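Local coordinates for MATE family efflux transporter (PDB 6IDP), which probably exports drugs and other compounds across the membrane of Vibrio cholerae as a multidrug efflux transporter of the MATE family, with a conformational change that depends on protons, at residues V266-L271 with S346-L351; T72-R77 with L230-H235; Y151-A156 with P209-R214. All coordinates share one frame; numbering follows the deposited sequence.

How the interactions relate
Interactions 2 and 3 are neighbours in the helical bundle, their centres about 16 Å apart on the same side of the chain's centre. They touch directly: Ile75 CG2 lies 3.7 Å from Ala156 CB, and Ser76 CB comes within 3.5 Å of Ala156 O, so helices 54-80 and 124-156 join the two contacts. Interaction 1 lies on the opposite side, its centre about 42 Å from that of either of the others. Bound monoolein, probably from the crystallisation lipid, touches Tyr151 in interaction 3. In interaction 2 the side chain of Ala232 is about 7 Å from a bound monoolein.

Interaction 1: residues V266-L271 with S346-L351; sequences VAAWAL and SQILNL
Ala268 meets Ile348 and Leu349 where helix 263-279 passes the short helix 343-355. Its methyl carbon CB lies against the beta-branch of the isoleucine, 3.7 Å from Ile348 CG2. Placing CG1 beside the backbone N (chi1 -60°) leaves CG2 as the branch that faces the alanine. Leu349 takes the other part of the interface. With CG anti to the backbone N (chi1 177°), its branched end reaches both Ala268 and Leu271: Leu349 CD1 is 3.8 Å from Ala268 O and also borders Leu271 CB, while Leu349 CD2 packs 4.0 Å from Leu271 CB and 4.1 Å from Leu271 CD1. The two leucine side chains cross at about a right angle.

A small residue at the centre lets the backbones come close, and the CA atoms of Ala268 and Leu349 are 5.1 Å apart. The axes of the two short segments approach to 8.5 Å, with their N-to-C directions 46° apart. Further out, helix 332-339 covers the leucine pair, with Met339 touching both Leu271 and Leu349. Val345, one turn before Leu349, packs on Ala268 as well. Asn350 ND2 ties helix 343-355 to Thr333 OG1, while Ser346 OG bonds back to Thr343 O of its own first turn. Trp269 points away from the contact and packs on Tyr394, Leu410 and Phe411 of helix 379-435.

No hydrogen bond crosses between the segments. Cohesion therefore rests on van der Waals contact and burial of methyl groups, an interaction that depends on shape and has little directional demand.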
ATOM      1  N   VAL A 266       0.197  -4.106 -24.167  1.00 40.21           N
ATOM      2  CA  VAL A 266      -0.502  -4.335 -22.907  1.00 41.99           C
ATOM      3  C   VAL A 266       0.335  -5.230 -21.993  1.00 38.62           C
ATOM      4  O   VAL A 266       0.486  -4.948 -20.806  1.00 43.97           O
ATOM      5  CB  VAL A 266      -1.888  -4.973 -23.130  1.00 43.91           C
ATOM      6  CG1 VAL A 266      -2.541  -5.313 -21.796  1.00 40.24           C
ATOM      7  CG2 VAL A 266      -2.778  -4.038 -23.931  1.00 51.80           C
ATOM      8  N   ALA A 267       0.887  -6.298 -22.560  1.00 36.62           N
ATOM      9  CA  ALA A 267       1.715  -7.231 -21.806  1.00 37.40           C
ATOM     10  C   ALA A 267       3.004  -6.573 -21.309  1.00 39.36           C
ATOM     11  O   ALA A 267       3.458  -6.843 -20.198  1.00 37.96           O
ATOM     12  CB  ALA A 267       2.043  -8.452 -22.655  1.00 32.44           C
ATOM     13  N   ALA A 268       3.590  -5.714 -22.135  1.00 34.69           N
ATOM     14  CA  ALA A 268       4.830  -5.042 -21.773  1.00 31.59           C
ATOM     15  C   ALA A 268       4.602  -4.065 -20.626  1.00 36.43           C
ATOM     16  O   ALA A 268       5.452  -3.916 -19.747  1.00 35.92           O
ATOM     17  CB  ALA A 268       5.414  -4.322 -22.975  1.00 26.88           C
ATOM     18  N   TRP A 269       3.451  -3.404 -20.635  1.00 36.49           N
ATOM     19  CA  TRP A 269       3.115  -2.447 -19.589  1.00 38.27           C
ATOM     20  C   TRP A 269       2.904  -3.150 -18.251  1.00 42.11           C
ATOM     21  O   TRP A 269       3.267  -2.623 -17.199  1.00 39.79           O
ATOM     22  CB  TRP A 269       1.868  -1.652 -19.968  1.00 38.28           C
ATOM     23  CG  TRP A 269       1.490  -0.626 -18.946  1.00 42.45           C
ATOM     24  CD1 TRP A 269       0.577  -0.767 -17.938  1.00 41.21           C
ATOM     25  CD2 TRP A 269       2.015   0.701 -18.830  1.00 44.20           C
ATOM     26  NE1 TRP A 269       0.501   0.391 -17.204  1.00 42.04           N
ATOM     27  CE2 TRP A 269       1.374   1.308 -17.729  1.00 47.86           C
ATOM     28  CE3 TRP A 269       2.963   1.436 -19.546  1.00 41.26           C
ATOM     29  CZ2 TRP A 269       1.654   2.615 -17.331  1.00 45.22           C
ATOM     30  CZ3 TRP A 269       3.239   2.731 -19.148  1.00 45.19           C
ATOM     31  CH2 TRP A 269       2.587   3.308 -18.052  1.00 45.80           C
ATOM     32  N   ALA A 270       2.314  -4.341 -18.297  1.00 36.21           N
ATOM     33  CA  ALA A 270       2.099  -5.120 -17.086  1.00 39.83           C
ATOM     34  C   ALA A 270       3.436  -5.474 -16.440  1.00 36.79           C
ATOM     35  O   ALA A 270       3.609  -5.317 -15.233  1.00 38.91           O
ATOM     36  CB  ALA A 270       1.296  -6.378 -17.389  1.00 30.59           C
ATOM     37  N   LEU A 271       4.381  -5.941 -17.250  1.00 36.41           N
ATOM     38  CA  LEU A 271       5.716  -6.252 -16.752  1.00 35.98           C
ATOM     39  C   LEU A 271       6.435  -4.984 -16.286  1.00 37.54           C
ATOM     40  O   LEU A 271       7.132  -4.997 -15.271  1.00 31.59           O
ATOM     41  CB  LEU A 271       6.536  -6.971 -17.825  1.00 33.76           C
ATOM     42  CG  LEU A 271       6.062  -8.387 -18.170  1.00 34.54           C
ATOM     43  CD1 LEU A 271       6.762  -8.910 -19.414  1.00 33.91           C
ATOM     44  CD2 LEU A 271       6.279  -9.329 -16.996  1.00 35.22           C
ATOM     45  N   SER A 346       9.296  -7.937 -25.292  1.00 29.87           N
ATOM     46  CA  SER A 346      10.574  -7.568 -24.691  1.00 31.57           C
ATOM     47  C   SER A 346      11.167  -6.309 -25.324  1.00 31.64           C
ATOM     48  O   SER A 346      11.877  -5.555 -24.661  1.00 34.70           O
ATOM     49  CB  SER A 346      11.572  -8.726 -24.790  1.00 30.38           C
ATOM     50  OG  SER A 346      11.932  -8.987 -26.134  1.00 36.80           O
ATOM     51  N   GLN A 347      10.875  -6.079 -26.601  1.00 25.31           N
ATOM     52  CA  GLN A 347      11.352  -4.877 -27.278  1.00 25.43           C
ATOM     53  C   GLN A 347      10.680  -3.621 -26.722  1.00 29.95           C
ATOM     54  O   GLN A 347      11.325  -2.589 -26.533  1.00 29.01           O
ATOM     55  CB  GLN A 347      11.118  -4.972 -28.787  1.00 25.19           C
ATOM     56  CG  GLN A 347      12.117  -5.853 -29.524  1.00 28.49           C
ATOM     57  CD  GLN A 347      11.944  -5.782 -31.030  1.00 33.18           C
ATOM     58  OE1 GLN A 347      11.134  -5.005 -31.534  1.00 35.27           O
ATOM     59  NE2 GLN A 347      12.708  -6.591 -31.756  1.00 32.01           N
ATOM     60  N   ILE A 348       9.379  -3.714 -26.464  1.00 28.36           N
ATOM     61  CA  ILE A 348       8.628  -2.593 -25.914  1.00 28.07           C
ATOM     62  C   ILE A 348       8.974  -2.390 -24.441  1.00 29.36           C
ATOM     63  O   ILE A 348       9.066  -1.259 -23.962  1.00 28.28           O
ATOM     64  CB  ILE A 348       7.107  -2.805 -26.074  1.00 28.69           C
ATOM     65  CG1 ILE A 348       6.747  -2.935 -27.557  1.00 27.89           C
ATOM     66  CG2 ILE A 348       6.334  -1.658 -25.440  1.00 29.72           C
ATOM     67  CD1 ILE A 348       5.267  -3.168 -27.817  1.00 34.56           C
ATOM     68  N   LEU A 349       9.181  -3.494 -23.730  1.00 24.82           N
ATOM     69  CA  LEU A 349       9.587  -3.441 -22.331  1.00 25.48           C
ATOM     70  C   LEU A 349      10.983  -2.835 -22.190  1.00 28.65           C
ATOM     71  O   LEU A 349      11.248  -2.082 -21.253  1.00 32.95           O
ATOM     72  CB  LEU A 349       9.541  -4.839 -21.708  1.00 27.01           C
ATOM     73  CG  LEU A 349      10.013  -4.977 -20.259  1.00 25.68           C
ATOM     74  CD1 LEU A 349       9.196  -4.088 -19.320  1.00 24.15           C
ATOM     75  CD2 LEU A 349       9.950  -6.434 -19.821  1.00 25.38           C
ATOM     76  N   ASN A 350      11.869  -3.168 -23.127  1.00 29.44           N
ATOM     77  CA  ASN A 350      13.213  -2.589 -23.177  1.00 29.36           C
ATOM     78  C   ASN A 350      13.144  -1.062 -23.206  1.00 31.07           C
ATOM     79  O   ASN A 350      13.929  -0.379 -22.544  1.00 30.11           O
ATOM     80  CB  ASN A 350      13.967  -3.112 -24.405  1.00 26.63           C
ATOM     81  CG  ASN A 350      15.466  -2.865 -24.335  1.00 32.22           C
ATOM     82  OD1 ASN A 350      15.943  -2.023 -23.571  1.00 28.89           O
ATOM     83  ND2 ASN A 350      16.218  -3.599 -25.150  1.00 31.11           N
ATOM     84  N   LEU A 351      12.191  -0.535 -23.969  1.00 27.92           N
ATOM     85  CA  LEU A 351      11.989   0.905 -24.059  1.00 30.83           C
ATOM     86  C   LEU A 351      11.491   1.484 -22.738  1.00 32.50           C
ATOM     87  O   LEU A 351      11.921   2.555 -22.319  1.00 31.69           O
ATOM     88  CB  LEU A 351      11.003   1.236 -25.178  1.00 30.08           C
ATOM     89  CG  LEU A 351      10.876   2.723 -25.508  1.00 31.96           C
ATOM     90  CD1 LEU A 351      12.219   3.279 -25.954  1.00 30.94           C
ATOM     91  CD2 LEU A 351       9.822   2.946 -26.572  1.00 30.34           C
TER

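Interaction 2: residues T72-R77 with L230-H235; sequences TAVISR and LTALGH
Val74 projects from helix 54-80 onto the surface of helix 226-259, where it overlaps Ala232 and Leu233 together. Its two methyls divide the work. CG1, anti to the backbone N (chi1 178°), borders the Ala232 methyl at a loose 4.4 Å from Ala232 CB. CG2 approaches the backbone and the next residue, lying 3.8 Å from Ala232 O and 4.1 Å from Leu233 CD2. Leu233 comes in from the flank: its CG stands beside the backbone N, and only further along the side chain does CD2 close on the valine, crossing it at about a right angle. The same methyl is also 4.1 Å from Val74 CB, so it rests against the valine's branch point as well as its tip.

In the all-helical MATE fold the contact joins chain segments that lie 153 residues apart, bringing helix 54-80, which belongs to the first MatE family region, against helix 226-259, far along the chain. Helix 84-111 lies against both partners, with Leu90 touching Val74 and Leu93 touching Leu233, so the loosely meeting side chains share a third apolar wall. The backbones stay 6.7 Å apart at their nearest CA atoms, those of Val74 and Leu233.

Within helix 54-80, Ser76 OG donates to Thr72 O over 2.6 Å, tilted 21° from the carbonyl plane. That carbonyl also accepts from Ser76 N, so two donors of one residue hold Thr72 O, and the side-chain bond satisfies the serine hydroxyl within its own helix. On the other helix, His235 O accepts a hydrogen bond from Ser379 OG, and the imidazole meets the ring of Tyr380.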
ATOM      1  N   THR A  72      -2.101   5.467  12.713  1.00 32.56           N
ATOM      2  CA  THR A  72      -0.709   5.838  12.930  1.00 31.81           C
ATOM      3  C   THR A  72      -0.566   7.326  13.236  1.00 31.14           C
ATOM      4  O   THR A  72       0.143   7.707  14.163  1.00 33.17           O
ATOM      5  CB  THR A  72       0.162   5.473  11.708  1.00 34.41           C
ATOM      6  OG1 THR A  72       0.346   4.053  11.667  1.00 37.35           O
ATOM      7  CG2 THR A  72       1.518   6.140  11.799  1.00 41.23           C
ATOM      8  N   ALA A  73      -1.260   8.159  12.467  1.00 24.27           N
ATOM      9  CA  ALA A  73      -1.164   9.605  12.625  1.00 26.21           C
ATOM     10  C   ALA A  73      -1.724  10.099  13.963  1.00 30.81           C
ATOM     11  O   ALA A  73      -1.103  10.921  14.635  1.00 32.95           O
ATOM     12  CB  ALA A  73      -1.872  10.303  11.474  1.00 23.10           C
ATOM     13  N   VAL A  74      -2.893   9.603  14.348  1.00 27.08           N
ATOM     14  CA  VAL A  74      -3.554  10.112  15.543  1.00 24.85           C
ATOM     15  C   VAL A  74      -2.922   9.564  16.821  1.00 27.13           C
ATOM     16  O   VAL A  74      -2.704  10.307  17.779  1.00 29.55           O
ATOM     17  CB  VAL A  74      -5.059   9.789  15.529  1.00 28.37           C
ATOM     18  CG1 VAL A  74      -5.723  10.281  16.806  1.00 31.74           C
ATOM     19  CG2 VAL A  74      -5.717  10.428  14.315  1.00 34.94           C
ATOM     20  N   ILE A  75      -2.609   8.272  16.831  1.00 22.97           N
ATOM     21  CA  ILE A  75      -2.044   7.652  18.024  1.00 25.73           C
ATOM     22  C   ILE A  75      -0.606   8.103  18.299  1.00 28.71           C
ATOM     23  O   ILE A  75      -0.261   8.386  19.446  1.00 28.72           O
ATOM     24  CB  ILE A  75      -2.094   6.113  17.930  1.00 25.20           C
ATOM     25  CG1 ILE A  75      -3.549   5.641  17.952  1.00 26.55           C
ATOM     26  CG2 ILE A  75      -1.322   5.472  19.074  1.00 22.38           C
ATOM     27  CD1 ILE A  75      -3.713   4.147  18.101  1.00 24.82           C
ATOM     28  N   SER A  76       0.226   8.190  17.262  1.00 25.65           N
ATOM     29  CA  SER A  76       1.619   8.591  17.465  1.00 21.96           C
ATOM     30  C   SER A  76       1.706  10.036  17.956  1.00 25.00           C
ATOM     31  O   SER A  76       2.534  10.358  18.807  1.00 23.95           O
ATOM     32  CB  SER A  76       2.447   8.409  16.187  1.00 23.63           C
ATOM     33  OG  SER A  76       2.013   9.265  15.145  1.00 31.38           O
ATOM     34  N   ARG A  77       0.842  10.897  17.433  1.00 23.63           N
ATOM     35  CA  ARG A  77       0.796  12.283  17.882  1.00 25.41           C
ATOM     36  C   ARG A  77       0.372  12.366  19.347  1.00 29.64           C
ATOM     37  O   ARG A  77       0.944  13.133  20.120  1.00 30.32           O
ATOM     38  CB  ARG A  77      -0.153  13.109  17.009  1.00 25.52           C
ATOM     39  CG  ARG A  77      -0.175  14.581  17.369  1.00 26.54           C
ATOM     40  CD  ARG A  77      -0.943  15.386  16.342  1.00 34.49           C
ATOM     41  NE  ARG A  77      -0.944  16.808  16.666  1.00 44.11           N
ATOM     42  CZ  ARG A  77      -1.343  17.763  15.832  1.00 55.76           C
ATOM     43  NH1 ARG A  77      -1.772  17.450  14.617  1.00 58.25           N
ATOM     44  NH2 ARG A  77      -1.309  19.033  16.212  1.00 63.44           N
ATOM     45  N   LEU A 230     -13.639   9.440  17.224  1.00 36.85           N
ATOM     46  CA  LEU A 230     -14.097   9.025  15.905  1.00 33.85           C
ATOM     47  C   LEU A 230     -13.953  10.153  14.894  1.00 37.45           C
ATOM     48  O   LEU A 230     -13.670   9.917  13.720  1.00 42.05           O
ATOM     49  CB  LEU A 230     -15.550   8.551  15.969  1.00 37.48           C
ATOM     50  CG  LEU A 230     -15.759   7.185  16.623  1.00 44.40           C
ATOM     51  CD1 LEU A 230     -17.227   6.778  16.588  1.00 46.84           C
ATOM     52  CD2 LEU A 230     -14.890   6.134  15.945  1.00 36.85           C
ATOM     53  N   THR A 231     -14.138  11.382  15.361  1.00 43.21           N
ATOM     54  CA  THR A 231     -13.963  12.557  14.519  1.00 46.63           C
ATOM     55  C   THR A 231     -12.494  12.741  14.147  1.00 40.54           C
ATOM     56  O   THR A 231     -12.167  13.054  13.001  1.00 44.28           O
ATOM     57  CB  THR A 231     -14.482  13.828  15.217  1.00 46.38           C
ATOM     58  OG1 THR A 231     -15.874  13.671  15.513  1.00 50.98           O
ATOM     59  CG2 THR A 231     -14.290  15.048  14.332  1.00 38.81           C
ATOM     60  N   ALA A 232     -11.612  12.540  15.120  1.00 40.71           N
ATOM     61  CA  ALA A 232     -10.178  12.662  14.886  1.00 34.59           C
ATOM     62  C   ALA A 232      -9.697  11.601  13.900  1.00 36.15           C
ATOM     63  O   ALA A 232      -8.964  11.904  12.960  1.00 34.49           O
ATOM     64  CB  ALA A 232      -9.413  12.560  16.199  1.00 30.02           C
ATOM     65  N   LEU A 233     -10.116  10.358  14.118  1.00 33.68           N
ATOM     66  CA  LEU A 233      -9.740   9.266  13.227  1.00 35.37           C
ATOM     67  C   LEU A 233     -10.342   9.466  11.838  1.00 36.87           C
ATOM     68  O   LEU A 233      -9.660   9.304  10.827  1.00 31.74           O
ATOM     69  CB  LEU A 233     -10.181   7.920  13.809  1.00 33.26           C
ATOM     70  CG  LEU A 233      -9.407   7.423  15.034  1.00 36.80           C
ATOM     71  CD1 LEU A 233     -10.117   6.238  15.679  1.00 35.97           C
ATOM     72  CD2 LEU A 233      -7.975   7.055  14.660  1.00 31.46           C
ATOM     73  N   GLY A 234     -11.620   9.836  11.801  1.00 38.27           N
ATOM     74  CA  GLY A 234     -12.345  10.004  10.553  1.00 40.86           C
ATOM     75  C   GLY A 234     -11.813  11.117   9.669  1.00 38.85           C
ATOM     76  O   GLY A 234     -11.891  11.032   8.442  1.00 42.82           O
ATOM     77  N   HIS A 235     -11.276  12.160  10.294  1.00 32.53           N
ATOM     78  CA  HIS A 235     -10.697  13.290   9.574  1.00 35.98           C
ATOM     79  C   HIS A 235      -9.552  12.864   8.658  1.00 35.22           C
ATOM     80  O   HIS A 235      -9.312  13.484   7.620  1.00 28.42           O
ATOM     81  CB  HIS A 235     -10.200  14.352  10.558  1.00 36.77           C
ATOM     82  CG  HIS A 235      -9.452  15.474   9.908  1.00 46.95           C
ATOM     83  ND1 HIS A 235     -10.070  16.420   9.118  1.00 49.27           N
ATOM     84  CD2 HIS A 235      -8.137  15.798   9.925  1.00 46.75           C
ATOM     85  CE1 HIS A 235      -9.166  17.280   8.679  1.00 44.34           C
ATOM     86  NE2 HIS A 235      -7.987  16.925   9.154  1.00 45.97           N
TER

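Interaction 3: residues Y151-A156 with P209-R214; sequences YSVCRA and PKVAQR
Helices 124-156 and 189-213 of the MATE bundle pack near their C-terminal ends through Val153, Cys154 and Val211. Val211 carries the second helix's share of the contact, with one methyl for each partner. Its CG2, set beside the backbone N, reaches the thiol: Cys154 SG lies 3.8 Å from Val211 CG2. CG1, anti to the backbone N (chi1 166°), turns to the neighbouring valine, and Val153 CG1 stands 4.3 Å from Val211 CG1. Sulfur and methyls meet by van der Waals contact, with no hydrogen bond between the segments.

The helices are not tightly apposed, the CA atoms of Cys154 and Val211 being 7.1 Å apart. Trp216, in the loop that follows helix 189-213, touches all three contacting side chains and so adds to their burial. Elsewhere on helix 124-156, Arg155 NE bonds to Met288 O, and Tyr151 touches a bound monoolein as well as residues of helix 161-184. Helix 189-213 is kinked at Pro209, just ahead of Val211.

Apolar side chains thus join the C-terminal ends of two helices, with the loop after residue 213 covering them, within the all-helical MATE bundle.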
ATOM      1  N   TYR A 151      -0.800  -4.327  13.439  1.00 27.63           N
ATOM      2  CA  TYR A 151       0.464  -3.823  12.908  1.00 25.68           C
ATOM      3  C   TYR A 151       0.508  -2.301  12.969  1.00 25.95           C
ATOM      4  O   TYR A 151       1.554  -1.712  13.241  1.00 32.51           O
ATOM      5  CB  TYR A 151       0.678  -4.282  11.459  1.00 23.31           C
ATOM      6  CG  TYR A 151       1.029  -5.742  11.293  1.00 26.14           C
ATOM      7  CD1 TYR A 151       1.364  -6.531  12.388  1.00 25.82           C
ATOM      8  CD2 TYR A 151       1.035  -6.331  10.035  1.00 28.83           C
ATOM      9  CE1 TYR A 151       1.690  -7.870  12.228  1.00 28.66           C
ATOM     10  CE2 TYR A 151       1.356  -7.666   9.869  1.00 29.86           C
ATOM     11  CZ  TYR A 151       1.683  -8.428  10.965  1.00 31.43           C
ATOM     12  OH  TYR A 151       2.001  -9.754  10.794  1.00 37.90           O
ATOM     13  N   SER A 152      -0.634  -1.674  12.708  1.00 23.50           N
ATOM     14  CA  SER A 152      -0.734  -0.220  12.704  1.00 24.86           C
ATOM     15  C   SER A 152      -0.602   0.355  14.110  1.00 26.21           C
ATOM     16  O   SER A 152      -0.043   1.433  14.288  1.00 31.40           O
ATOM     17  CB  SER A 152      -2.056   0.224  12.076  1.00 23.52           C
ATOM     18  OG  SER A 152      -2.138  -0.208  10.729  1.00 38.63           O
ATOM     19  N   VAL A 153      -1.118  -0.364  15.102  1.00 24.20           N
ATOM     20  CA  VAL A 153      -0.966   0.048  16.491  1.00 27.71           C
ATOM     21  C   VAL A 153       0.498  -0.075  16.934  1.00 30.52           C
ATOM     22  O   VAL A 153       1.017   0.811  17.614  1.00 32.73           O
ATOM     23  CB  VAL A 153      -1.882  -0.774  17.427  1.00 23.72           C
ATOM     24  CG1 VAL A 153      -1.570  -0.481  18.887  1.00 24.58           C
ATOM     25  CG2 VAL A 153      -3.346  -0.479  17.122  1.00 22.97           C
ATOM     26  N   CYS A 154       1.161  -1.161  16.539  1.00 28.97           N
ATOM     27  CA  CYS A 154       2.592  -1.337  16.807  1.00 30.67           C
ATOM     28  C   CYS A 154       3.409  -0.187  16.242  1.00 29.69           C
ATOM     29  O   CYS A 154       4.232   0.410  16.935  1.00 24.92           O
ATOM     30  CB  CYS A 154       3.108  -2.648  16.204  1.00 30.97           C
ATOM     31  SG  CYS A 154       2.481  -4.155  16.965  1.00 31.85           S
ATOM     32  N   ARG A 155       3.176   0.096  14.964  1.00 29.15           N
ATOM     33  CA  ARG A 155       3.874   1.154  14.254  1.00 28.31           C
ATOM     34  C   ARG A 155       3.579   2.509  14.887  1.00 30.19           C
ATOM     35  O   ARG A 155       4.482   3.321  15.074  1.00 31.99           O
ATOM     36  CB  ARG A 155       3.486   1.142  12.770  1.00 24.76           C
ATOM     37  CG  ARG A 155       4.078  -0.033  11.991  1.00 32.77           C
ATOM     38  CD  ARG A 155       3.517  -0.136  10.573  1.00 39.37           C
ATOM     39  NE  ARG A 155       3.349   1.175   9.958  1.00 44.80           N
ATOM     40  CZ  ARG A 155       2.196   1.638   9.488  1.00 39.83           C
ATOM     41  NH1 ARG A 155       1.104   0.889   9.550  1.00 27.50           N
ATOM     42  NH2 ARG A 155       2.135   2.848   8.950  1.00 46.37           N
ATOM     43  N   ALA A 156       2.317   2.730  15.243  1.00 23.90           N
ATOM     44  CA  ALA A 156       1.911   3.964  15.909  1.00 28.63           C
ATOM     45  C   ALA A 156       2.683   4.165  17.213  1.00 27.30           C
ATOM     46  O   ALA A 156       2.947   5.294  17.619  1.00 35.53           O
ATOM     47  CB  ALA A 156       0.413   3.958  16.177  1.00 25.78           C
ATOM     48  N   PRO A 209      -1.310 -10.639  22.135  1.00 35.73           N
ATOM     49  CA  PRO A 209      -0.878 -10.594  23.539  1.00 34.84           C
ATOM     50  C   PRO A 209       0.332  -9.690  23.764  1.00 38.52           C
ATOM     51  O   PRO A 209       0.488  -9.148  24.859  1.00 33.99           O
ATOM     52  CB  PRO A 209      -0.532 -12.056  23.851  1.00 38.44           C
ATOM     53  CG  PRO A 209      -0.275 -12.685  22.522  1.00 38.90           C
ATOM     54  CD  PRO A 209      -1.203 -11.999  21.575  1.00 32.48           C
ATOM     55  N   LYS A 210       1.175  -9.539  22.750  1.00 38.32           N
ATOM     56  CA  LYS A 210       2.330  -8.655  22.857  1.00 38.89           C
ATOM     57  C   LYS A 210       1.883  -7.197  22.932  1.00 39.27           C
ATOM     58  O   LYS A 210       2.421  -6.409  23.711  1.00 34.16           O
ATOM     59  CB  LYS A 210       3.281  -8.866  21.680  1.00 35.56           C
ATOM     60  CG  LYS A 210       4.199 -10.073  21.829  1.00 34.03           C
ATOM     61  CD  LYS A 210       4.787 -10.487  20.488  1.00 40.83           C
ATOM     62  CE  LYS A 210       6.022 -11.359  20.661  1.00 47.99           C
ATOM     63  NZ  LYS A 210       5.782 -12.507  21.577  1.00 63.14           N
ATOM     64  N   VAL A 211       0.888  -6.849  22.122  1.00 33.97           N
ATOM     65  CA  VAL A 211       0.334  -5.502  22.127  1.00 35.34           C
ATOM     66  C   VAL A 211      -0.310  -5.189  23.481  1.00 38.94           C
ATOM     67  O   VAL A 211      -0.140  -4.095  24.025  1.00 31.83           O
ATOM     68  CB  VAL A 211      -0.691  -5.323  20.985  1.00 36.34           C
ATOM     69  CG1 VAL A 211      -1.519  -4.069  21.187  1.00 38.27           C
ATOM     70  CG2 VAL A 211       0.023  -5.283  19.640  1.00 35.86           C
ATOM     71  N   ALA A 212      -1.023  -6.164  24.033  1.00 36.33           N
ATOM     72  CA  ALA A 212      -1.670  -5.998  25.328  1.00 39.00           C
ATOM     73  C   ALA A 212      -0.649  -5.895  26.464  1.00 39.65           C
ATOM     74  O   ALA A 212      -0.810  -5.084  27.375  1.00 45.13           O
ATOM     75  CB  ALA A 212      -2.626  -7.144  25.585  1.00 37.01           C
ATOM     76  N   GLN A 213       0.392  -6.722  26.402  1.00 33.78           N
ATOM     77  CA  GLN A 213       1.444  -6.732  27.418  1.00 33.17           C
ATOM     78  C   GLN A 213       2.153  -5.380  27.489  1.00 35.12           C
ATOM     79  O   GLN A 213       2.537  -4.920  28.567  1.00 36.21           O
ATOM     80  CB  GLN A 213       2.455  -7.847  27.126  1.00 35.07           C
ATOM     81  CG  GLN A 213       3.433  -8.146  28.257  1.00 46.71           C
ATOM     82  CD  GLN A 213       4.625  -7.205  28.294  1.00 58.82           C
ATOM     83  OE1 GLN A 213       5.074  -6.711  27.261  1.00 63.79           O
ATOM     84  NE2 GLN A 213       5.141  -6.952  29.493  1.00 67.22           N
ATOM     85  N   ARG A 214       2.319  -4.748  26.331  1.00 32.47           N
ATOM     86  CA  ARG A 214       2.977  -3.452  26.243  1.00 37.27           C
ATOM     87  C   ARG A 214       1.993  -2.318  26.497  1.00 36.17           C
ATOM     88  O   ARG A 214       2.368  -1.144  26.456  1.00 34.82           O
ATOM     89  CB  ARG A 214       3.636  -3.282  24.873  1.00 30.41           C
ATOM     90  CG  ARG A 214       4.813  -4.209  24.640  1.00 35.12           C
ATOM     91  CD  ARG A 214       5.376  -4.019  23.248  1.00 49.36           C
ATOM     92  NE  ARG A 214       6.588  -4.799  23.027  1.00 65.42           N
ATOM     93  CZ  ARG A 214       6.637  -5.915  22.309  1.00 69.04           C
ATOM     94  NH1 ARG A 214       5.541  -6.385  21.733  1.00 75.96           N
ATOM     95  NH2 ARG A 214       7.786  -6.560  22.164  1.00 68.50           N
TER